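Local coordinates for malate dehydrogenase (Pyrococcus horikoshii, PDB 1V9N) that catalyses the NAD-dependent, reversible oxidation of (S)-malate to oxaloacetate as a homodimer of the LDH2/MDH2 oxidoreductase family, at the interface of chains A and B. Numbering follows the deposited sequence. Chains: chain A/B, Malate dehydrogenase.

The interface of chains A and B. Residues chain A 307, 310, 319-321; chain B 157-158, 246.
The C-terminal end of helix 293-308 of chain A and the loop that follows it, with A:Ser310 and A:Ile319 to A:Ile321, meet helix 242-258 of chain B and the loop at B:Pro157 and B:Thr158. The patch belongs to the two-fold homodimer interface of this LDH2/MDH2-family enzyme, so it recurs with the chains exchanged. B:Tyr246 reaches across with its phenol hydroxyl, OH donating to the backbone O of A:Trp320 at 2.8 Å. That carbonyl oxygen lies at the ring edge, in the plane of the phenol, and the C=O...OH angle is 155°, with the donor tilted slightly from the carbonyl plane. CG lies anti to the backbone N of B:Tyr246 (chi1 157°), which carries the ring out toward chain A. Aliphatic groups border the hydroxyl: CG2 of A:Ile307 is 3.4 Å from the OH of B:Tyr246, the two side chains running past each other in opposite directions, while A:Ile319 crosses the phenol nearly at right angles. One face of the ring carries B:Pro157, whose CB sits above its rim and also touches A:Ile307 CG2 at 3.9 Å. A phenylalanine in place of B:Tyr246 would probably keep much of the ring packing but leave the A:Trp320 carbonyl without its phenol donor. The pyrrolidine CG of B:Pro157 packs 3.8 Å from OG of A:Ser310. This hydroxyl is turned back to its own chain, donating to the backbone O of A:Ile307 at 2.7 Å and tying the helix end to the following loop. Water 1 adds a bridge, its O 2.9 Å from the backbone N of A:Trp320 and also bonded to the backbone O of B:Thr158.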
loop_
_atom_site.group_PDB
_atom_site.type_symbol
_atom_site.label_atom_id
_atom_site.label_comp_id
_atom_site.label_asym_id
_atom_site.label_seq_id
_atom_site.Cartn_x
_atom_site.Cartn_y
_atom_site.Cartn_z
ATOM N N ILE A 307 8.147 13.145 14.298
ATOM C CA ILE A 307 8.746 12.915 12.987
ATOM C C ILE A 307 9.197 14.255 12.402
ATOM O O ILE A 307 10.313 14.382 11.896
ATOM C CB ILE A 307 7.744 12.265 12.003
ATOM C CG1 ILE A 307 7.402 10.842 12.458
ATOM C CG2 ILE A 307 8.334 12.242 10.594
ATOM C CD1 ILE A 307 6.425 10.129 11.533
ATOM N N SER A 310 12.275 15.694 13.981
ATOM C CA SER A 310 13.501 14.906 13.888
ATOM C C SER A 310 14.574 15.670 13.114
ATOM O O SER A 310 14.272 16.584 12.349
ATOM C CB SER A 310 13.233 13.546 13.226
ATOM O OG SER A 310 12.931 13.671 11.849
ATOM N N ILE A 319 10.570 18.888 7.402
ATOM C CA ILE A 319 10.094 17.523 7.215
ATOM C C ILE A 319 8.580 17.684 7.260
ATOM O O ILE A 319 8.030 18.153 8.257
ATOM C CB ILE A 319 10.549 16.591 8.361
ATOM C CG1 ILE A 319 12.067 16.398 8.298
ATOM C CG2 ILE A 319 9.834 15.251 8.253
ATOM C CD1 ILE A 319 12.644 15.600 9.451
ATOM N N TRP A 320 7.918 17.354 6.160
ATOM C CA TRP A 320 6.462 17.476 6.094
ATOM C C TRP A 320 5.787 16.159 6.460
ATOM O O TRP A 320 6.421 15.101 6.462
ATOM C CB TRP A 320 6.002 17.841 4.678
ATOM C CG TRP A 320 6.554 19.115 4.123
ATOM C CD1 TRP A 320 7.731 19.278 3.449
ATOM C CD2 TRP A 320 5.930 20.404 4.163
ATOM N NE1 TRP A 320 7.875 20.589 3.064
ATOM C CE2 TRP A 320 6.788 21.302 3.491
ATOM C CE3 TRP A 320 4.732 20.887 4.705
ATOM C CZ2 TRP A 320 6.481 22.660 3.341
ATOM C CZ3 TRP A 320 4.428 22.240 4.557
ATOM C CH2 TRP A 320 5.304 23.110 3.879
ATOM N N ILE A 321 4.497 16.238 6.770
ATOM C CA ILE A 321 3.701 15.056 7.067
ATOM C C ILE A 321 2.730 15.006 5.892
ATOM O O ILE A 321 2.320 16.045 5.374
ATOM C CB ILE A 321 2.919 15.181 8.402
ATOM C CG1 ILE A 321 2.258 13.841 8.740
ATOM C CG2 ILE A 321 1.849 16.256 8.296
ATOM C CD1 ILE A 321 3.242 12.700 8.885
ATOM N N PRO B 157 12.790 9.735 7.484
ATOM C CA PRO B 157 11.679 10.369 6.772
ATOM C C PRO B 157 12.227 11.321 5.714
ATOM O O PRO B 157 13.356 11.808 5.832
ATOM C CB PRO B 157 10.931 11.095 7.886
ATOM C CG PRO B 157 12.030 11.468 8.834
ATOM C CD PRO B 157 12.857 10.202 8.879
ATOM N N THR B 158 11.424 11.579 4.687
ATOM C CA THR B 158 11.826 12.461 3.606
ATOM C C THR B 158 12.174 13.849 4.128
ATOM O O THR B 158 11.325 14.549 4.684
ATOM C CB THR B 158 10.710 12.577 2.550
ATOM O OG1 THR B 158 10.400 11.271 2.047
ATOM C CG2 THR B 158 11.158 13.466 1.391
ATOM N N TYR B 246 7.810 6.799 2.079
ATOM C CA TYR B 246 7.745 7.325 3.438
ATOM C C TYR B 246 6.295 7.287 3.935
ATOM O O TYR B 246 6.032 6.959 5.091
ATOM C CB TYR B 246 8.346 8.745 3.427
ATOM C CG TYR B 246 7.969 9.729 4.523
ATOM C CD1 TYR B 246 7.748 9.327 5.842
ATOM C CD2 TYR B 246 7.903 11.093 4.235
ATOM C CE1 TYR B 246 7.472 10.273 6.845
ATOM C CE2 TYR B 246 7.633 12.032 5.216
ATOM C CZ TYR B 246 7.418 11.628 6.514
ATOM O OH TYR B 246 7.146 12.594 7.463
HETATM O O HOH W 1 9.142 15.640 4.145
#